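Local coordinates for protein Exo-arabinanase (Penicillium chrysogenum, PDB 3A72) that hydrolyses arabinan as an exo-acting 1,5-alpha-L-arabinanase, probably releasing arabinobiose from chain ends, at residues Val149-Leu154 and Tyr164-Arg169; Thr177-Val182 and Val192-Thr197. One frame throughout, in Å; residues are numbered along the deposited sequence.

Contact 1: Val149-Leu154 and Tyr164-Arg169. With AHR (alpha-L-arabinofuranose), chain B.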
loop_
_atom_site.group_PDB
_atom_site.type_symbol
_atom_site.label_atom_id
_atom_site.label_comp_id
_atom_site.label_asym_id
_atom_site.label_seq_id
_atom_site.Cartn_x
_atom_site.Cartn_y
_atom_site.Cartn_z
ATOM N N VAL A 149 4.628 14.548 -2.649
ATOM C CA VAL A 149 4.365 13.252 -3.216
ATOM C C VAL A 149 4.157 12.259 -2.073
ATOM O O VAL A 149 4.662 12.462 -0.948
ATOM C CB VAL A 149 5.491 12.776 -4.138
ATOM C CG1 VAL A 149 5.602 13.689 -5.343
ATOM C CG2 VAL A 149 6.827 12.654 -3.415
ATOM N N TRP A 150 3.409 11.175 -2.339
ATOM C CA TRP A 150 2.996 10.261 -1.283
ATOM C C TRP A 150 2.800 8.834 -1.779
ATOM O O TRP A 150 2.409 8.604 -2.937
ATOM C CB TRP A 150 1.685 10.688 -0.764
ATOM C CG TRP A 150 1.238 12.071 -0.470
ATOM C CD1 TRP A 150 0.460 12.870 -1.251
ATOM C CD2 TRP A 150 1.450 12.798 0.759
ATOM N NE1 TRP A 150 0.235 14.014 -0.591
ATOM C CE2 TRP A 150 0.775 14.017 0.650
ATOM C CE3 TRP A 150 2.160 12.524 1.920
ATOM C CZ2 TRP A 150 0.738 14.941 1.665
ATOM C CZ3 TRP A 150 2.108 13.446 2.963
ATOM C CH2 TRP A 150 1.395 14.635 2.812
ATOM N N GLU A 151 2.901 7.869 -0.876
ATOM C CA GLU A 151 2.169 6.585 -1.003
ATOM C C GLU A 151 2.611 5.723 -2.201
ATOM O O GLU A 151 1.780 5.319 -3.025
ATOM C CB GLU A 151 0.678 6.825 -1.015
ATOM C CG GLU A 151 0.152 7.458 0.278
ATOM C CD GLU A 151 -0.963 8.434 0.102
ATOM O OE1 GLU A 151 -1.419 8.756 -0.997
ATOM O OE2 GLU A 151 -1.470 8.978 1.185
ATOM N N PRO A 152 3.870 5.344 -2.283
ATOM C CA PRO A 152 4.309 4.483 -3.376
ATOM C C PRO A 152 3.683 3.077 -3.332
ATOM O O PRO A 152 3.478 2.486 -2.244
ATOM C CB PRO A 152 5.819 4.350 -3.185
ATOM C CG PRO A 152 6.015 4.579 -1.702
ATOM C CD PRO A 152 5.008 5.665 -1.357
ATOM N N PHE A 153 3.446 2.550 -4.516
ATOM C CA PHE A 153 3.028 1.166 -4.730
ATOM C C PHE A 153 3.862 0.623 -5.893
ATOM O O PHE A 153 3.897 1.271 -6.947
ATOM C CB PHE A 153 1.515 1.074 -5.036
ATOM C CG PHE A 153 1.039 -0.370 -5.102
ATOM C CD1 PHE A 153 0.560 -0.982 -3.962
ATOM C CD2 PHE A 153 1.137 -1.094 -6.271
ATOM C CE1 PHE A 153 0.222 -2.322 -3.976
ATOM C CE2 PHE A 153 0.803 -2.447 -6.287
ATOM C CZ PHE A 153 0.363 -3.041 -5.155
ATOM N N LEU A 154 4.532 -0.492 -5.704
ATOM C CA LEU A 154 5.458 -1.051 -6.690
ATOM C C LEU A 154 4.873 -2.288 -7.380
ATOM O O LEU A 154 4.285 -3.134 -6.716
ATOM C CB LEU A 154 6.787 -1.450 -6.038
ATOM C CG LEU A 154 7.574 -0.326 -5.353
ATOM C CD1 LEU A 154 8.824 -0.859 -4.692
ATOM C CD2 LEU A 154 7.958 0.796 -6.328
ATOM N N TYR A 164 3.675 3.517 -8.751
ATOM C CA TYR A 164 2.471 4.369 -8.686
ATOM C C TYR A 164 2.532 5.170 -7.409
ATOM O O TYR A 164 2.930 4.644 -6.366
ATOM C CB TYR A 164 1.219 3.519 -8.681
ATOM C CG TYR A 164 1.044 2.527 -9.821
ATOM C CD1 TYR A 164 0.445 2.875 -11.014
ATOM C CD2 TYR A 164 1.487 1.194 -9.656
ATOM C CE1 TYR A 164 0.293 1.944 -12.029
ATOM C CE2 TYR A 164 1.318 0.269 -10.650
ATOM C CZ TYR A 164 0.722 0.637 -11.852
ATOM O OH TYR A 164 0.561 -0.329 -12.808
ATOM N N TYR A 165 2.074 6.425 -7.435
ATOM C CA TYR A 165 2.070 7.248 -6.208
ATOM C C TYR A 165 1.103 8.386 -6.403
ATOM O O TYR A 165 0.588 8.654 -7.487
ATOM C CB TYR A 165 3.478 7.695 -5.815
ATOM C CG TYR A 165 4.235 8.515 -6.838
ATOM C CD1 TYR A 165 4.206 9.901 -6.782
ATOM C CD2 TYR A 165 4.991 7.932 -7.850
ATOM C CE1 TYR A 165 4.903 10.652 -7.705
ATOM C CE2 TYR A 165 5.692 8.674 -8.749
ATOM C CZ TYR A 165 5.649 10.029 -8.685
ATOM O OH TYR A 165 6.330 10.781 -9.624
ATOM N N SER A 166 0.797 9.062 -5.275
ATOM C CA SER A 166 -0.041 10.232 -5.255
ATOM C C SER A 166 0.814 11.496 -5.391
ATOM O O SER A 166 1.903 11.543 -4.799
ATOM C CB SER A 166 -0.855 10.306 -3.979
ATOM O OG SER A 166 -1.554 9.100 -3.731
ATOM N N ASP A 167 0.328 12.488 -6.127
ATOM C CA ASP A 167 1.152 13.617 -6.521
ATOM C C ASP A 167 0.393 14.907 -6.356
ATOM O O ASP A 167 -0.688 15.058 -6.958
ATOM C CB ASP A 167 1.580 13.430 -7.969
ATOM C CG ASP A 167 2.642 14.350 -8.468
ATOM O OD1 ASP A 167 3.136 15.191 -7.665
ATOM O OD2 ASP A 167 3.035 14.229 -9.649
ATOM N N GLN A 168 0.911 15.862 -5.607
ATOM C CA GLN A 168 0.365 17.180 -5.507
ATOM C C GLN A 168 1.177 18.232 -6.286
ATOM O O GLN A 168 0.859 19.432 -6.212
ATOM C CB GLN A 168 0.230 17.630 -4.048
ATOM C CG GLN A 168 -0.850 16.843 -3.284
ATOM C CD GLN A 168 -1.158 17.418 -1.940
ATOM O OE1 GLN A 168 -1.302 18.701 -1.768
ATOM N NE2 GLN A 168 -1.385 16.645 -0.991
ATOM N N ARG A 169 2.186 17.827 -7.050
ATOM C CA ARG A 169 3.060 18.810 -7.659
ATOM C C ARG A 169 2.393 19.615 -8.786
ATOM O O ARG A 169 2.821 20.737 -9.055
ATOM C CB ARG A 169 4.353 18.164 -8.160
ATOM C CG ARG A 169 5.248 17.687 -7.072
ATOM C CD ARG A 169 6.405 16.804 -7.491
ATOM N NE ARG A 169 5.873 15.626 -8.171
ATOM C CZ ARG A 169 6.605 14.664 -8.681
ATOM N NH1 ARG A 169 7.910 14.600 -8.534
ATOM N NH2 ARG A 169 5.949 13.790 -9.387
HETATM O O5 AHR B . -1.766 12.181 4.501
HETATM C C5 AHR B . -1.507 12.068 3.064
HETATM C C4 AHR B . -2.829 12.003 2.353
HETATM O O4 AHR B . -3.444 10.747 2.669
HETATM C C3 AHR B . -2.686 12.026 0.835
HETATM O O3 AHR B . -2.704 13.387 0.368
HETATM C C2 AHR B . -3.933 11.228 0.380
HETATM O O2 AHR B . -3.719 10.487 -0.819
HETATM C C1 AHR B . -4.273 10.339 1.575
HETATM O O1 AHR B . -5.636 10.592 2.024
#
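Val149 lays its CG1 over one face of the Arg169 guanidinium, offset toward the rim and 3.4 Å from Arg169 NE, while the same methyl touches CE1 of the Tyr165 ring. CG1 stands anti to the carbonyl carbon (chi1 -64°), which turns it to the side where Arg169 grips Asp167 side-on, NE to OD1 and NH2 to OD2. That OD1 also accepts from the backbone N of Arg169, closing an Asx turn at the end of the strand.

Trp150 and Ser166 form an antiparallel hydrogen-bonded pair, Trp150 N to Ser166 O and Ser166 N to Trp150 O, each 2.9 Å. The indole carries the sugar: AHR C5 lies over its centre, 3.6 Å above the plane, and AHR O3 sits over the same face, 3.2 Å from Trp150 NE1. A second bound arabinofuranose also touches this side chain.

Glu151 breaks the alternation, with phi and psi both positive. Its bent side chain brings OE1 to Ser166 OG, whose hydroxyl donates nearly along the C-O axis at 2.8 Å; OG in turn accepts a hydrogen bond from the backbone N of Met207. AHR O2 lies 2.9 Å from Glu151 OE1, and AHR O4 is 3.0 Å from Glu151 OE2, so the carboxylate borders both hydroxyl and ring oxygen.

Pro152 directs its CA-H to Tyr164 O, and Phe153 then resumes regular pairing with Tyr164 through two backbone bonds. Tyr164 CD2 comes to the edge of the Phe153 ring, near its plane, 4.1 Å from Phe153 CD2. Between Trp150 and Phe153 the register slips by one residue. This is the inner hairpin of a propeller blade, with the bulge on strand 149-157 at Glu151, in the glycan pocket.

Contact 2: Thr177-Val182 and Val192-Thr197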
loop_
_atom_site.group_PDB
_atom_site.type_symbol
_atom_site.label_atom_id
_atom_site.label_comp_id
_atom_site.label_asym_id
_atom_site.label_seq_id
_atom_site.Cartn_x
_atom_site.Cartn_y
_atom_site.Cartn_z
ATOM N N THR A 177 -3.350 14.405 -7.786
ATOM C CA THR A 177 -3.513 13.392 -8.823
ATOM C C THR A 177 -2.871 12.114 -8.382
ATOM O O THR A 177 -2.189 12.052 -7.342
ATOM C CB THR A 177 -2.899 13.844 -10.168
ATOM O OG1 THR A 177 -1.491 13.845 -9.998
ATOM C CG2 THR A 177 -3.444 15.205 -10.576
ATOM N N MET A 178 -3.000 11.046 -9.186
ATOM C CA MET A 178 -2.131 9.890 -9.026
ATOM C C MET A 178 -1.407 9.655 -10.356
ATOM O O MET A 178 -1.972 9.882 -11.455
ATOM C CB MET A 178 -2.873 8.642 -8.610
ATOM C CG MET A 178 -3.496 8.810 -7.215
ATOM S SD MET A 178 -4.563 7.441 -6.725
ATOM C CE MET A 178 -5.768 7.547 -8.028
ATOM N N VAL A 179 -0.188 9.239 -10.256
ATOM C CA VAL A 179 0.792 9.148 -11.341
ATOM C C VAL A 179 1.600 7.888 -11.215
ATOM O O VAL A 179 1.548 7.160 -10.197
ATOM C CB VAL A 179 1.725 10.386 -11.322
ATOM C CG1 VAL A 179 0.936 11.685 -11.341
ATOM C CG2 VAL A 179 2.653 10.340 -10.149
ATOM N N HIS A 180 2.474 7.660 -12.199
ATOM C CA HIS A 180 3.508 6.661 -12.031
ATOM C C HIS A 180 4.772 7.081 -12.785
ATOM O O HIS A 180 4.741 7.930 -13.680
ATOM C CB HIS A 180 3.094 5.208 -12.468
ATOM C CG HIS A 180 2.881 5.098 -13.932
ATOM N ND1 HIS A 180 3.741 4.843 -14.948
ATOM C CD2 HIS A 180 1.663 5.210 -14.497
ATOM C CE1 HIS A 180 3.030 4.828 -16.119
ATOM N NE2 HIS A 180 1.747 5.059 -15.831
ATOM N N GLN A 181 5.870 6.424 -12.431
ATOM C CA GLN A 181 7.099 6.419 -13.207
ATOM C C GLN A 181 7.546 4.980 -13.370
ATOM O O GLN A 181 7.229 4.103 -12.549
ATOM C CB GLN A 181 8.179 7.273 -12.581
ATOM C CG GLN A 181 7.832 8.754 -12.541
ATOM C CD GLN A 181 8.850 9.610 -11.860
ATOM O OE1 GLN A 181 9.986 9.883 -12.434
ATOM N NE2 GLN A 181 8.563 10.045 -10.711
ATOM N N VAL A 182 8.330 4.740 -14.436
ATOM C CA VAL A 182 8.785 3.401 -14.797
ATOM C C VAL A 182 10.293 3.390 -14.899
ATOM O O VAL A 182 10.908 4.381 -15.305
ATOM C CB VAL A 182 8.185 2.956 -16.139
ATOM C CG1 VAL A 182 8.478 1.517 -16.414
ATOM C CG2 VAL A 182 6.702 3.256 -16.108
ATOM N N VAL A 192 7.172 11.437 -15.335
ATOM C CA VAL A 192 5.901 11.290 -14.650
ATOM C C VAL A 192 4.771 11.124 -15.652
ATOM O O VAL A 192 4.589 11.958 -16.546
ATOM C CB VAL A 192 5.646 12.526 -13.719
ATOM C CG1 VAL A 192 4.303 12.407 -13.043
ATOM C CG2 VAL A 192 6.806 12.608 -12.723
ATOM N N VAL A 193 3.962 10.109 -15.488
ATOM C CA VAL A 193 2.763 9.819 -16.284
ATOM C C VAL A 193 1.548 10.020 -15.412
ATOM O O VAL A 193 1.425 9.383 -14.369
ATOM C CB VAL A 193 2.818 8.394 -16.855
ATOM C CG1 VAL A 193 1.552 8.090 -17.638
ATOM C CG2 VAL A 193 4.025 8.240 -17.733
ATOM N N GLU A 194 0.637 10.905 -15.825
ATOM C CA GLU A 194 -0.606 11.098 -15.078
ATOM C C GLU A 194 -1.563 9.946 -15.305
ATOM O O GLU A 194 -1.876 9.600 -16.443
ATOM C CB GLU A 194 -1.269 12.410 -15.502
ATOM C CG GLU A 194 -0.391 13.611 -15.285
ATOM C CD GLU A 194 -0.310 14.008 -13.857
ATOM O OE1 GLU A 194 -1.103 13.685 -12.961
ATOM O OE2 GLU A 194 0.592 14.856 -13.594
ATOM N N ASP A 195 -2.013 9.331 -14.255
ATOM C CA ASP A 195 -2.940 8.205 -14.325
ATOM C C ASP A 195 -4.382 8.614 -14.008
ATOM O O ASP A 195 -5.296 8.232 -14.735
ATOM C CB ASP A 195 -2.452 7.110 -13.372
ATOM C CG ASP A 195 -1.253 6.391 -13.872
ATOM O OD1 ASP A 195 -1.038 6.317 -15.111
ATOM O OD2 ASP A 195 -0.497 5.837 -13.003
ATOM N N VAL A 196 -4.559 9.325 -12.892
ATOM C CA VAL A 196 -5.885 9.699 -12.456
ATOM C C VAL A 196 -5.882 11.210 -12.163
ATOM O O VAL A 196 -5.195 11.664 -11.228
ATOM C CB VAL A 196 -6.376 8.898 -11.249
ATOM C CG1 VAL A 196 -7.747 9.413 -10.813
ATOM C CG2 VAL A 196 -6.419 7.415 -11.559
ATOM N N THR A 197 -6.615 11.954 -12.975
ATOM C CA THR A 197 -6.846 13.375 -12.810
ATOM C C THR A 197 -8.324 13.653 -12.989
ATOM O O THR A 197 -9.000 12.953 -13.760
ATOM C CB THR A 197 -6.045 14.235 -13.797
ATOM O OG1 THR A 197 -6.586 14.103 -15.078
ATOM C CG2 THR A 197 -4.569 13.835 -13.869
HETATM O O HOH W 1 -1.030 5.950 -10.385
#
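Met178 O takes two backbone donors, Asp195 N at 2.9 Å and Val196 N at 3.0 Å, in a classic beta bulge that shifts the antiparallel register by one, while the segment axes run 137° apart; His180 and Val193 close the other end with a regular pair of backbone bonds.

Met178, His180, Val193 and Val196 share one face of the sheet. Here Met178 bends at chi3 (-60°), which sets CE against Val196 CB at 3.5 Å, the two side chains lying side by side. Tyr220 and Pro205 also pack on this pair. Val193 places CB over one face of the His180 imidazole, 3.8 Å from its centroid and offset toward the rim, a CH-pi contact. His180 NE2 is bonded to the backbone O of Glu246. A water donates to Asp195 OD2 and, weakly, to Val179 O.

Val179 and Glu194 point to the other face. Glu194 folds back at chi2 (-76°), and its carboxylate rests against Val179 CG1. Thr177 reaches this carboxylate from the partner strand, its OG1 donating to the syn lone pair of Glu194 OE1 at 3.0 Å. Val192 lies alongside: its CG1 meets Val179 CB at 3.7 Å, and its other methyl touches the amide end of Gln181, whose NE2 bonds to Tyr165 OH. The pairing is that of the outer hairpin of a four-stranded antiparallel propeller blade, in which the edge strand 193-196 carries the classic bulge.

In the fold
Contacts 1 and 2 are successive hairpins of one four-stranded blade: strands 149-157 and 160-167 form the inner pair, strands 177-183 and 193-196 the outer. Their centres lie about 8 Å apart, at about 10 and 16 Å from the centre of the chain. Strands 160-167 and 177-183 join them, through probable hydrogen bonds from Asp167 N to Thr177 O and between Tyr165 OH and Gln181 NE2. Both contain a bulge, but contact 1 is almost wholly buried and devotes an indole and a carboxylate to arabinofuranose, whereas contact 2, though mostly buried, opens to solvent at Val192 and along strand 193-196 and spends its polar groups on structural bonds and a water.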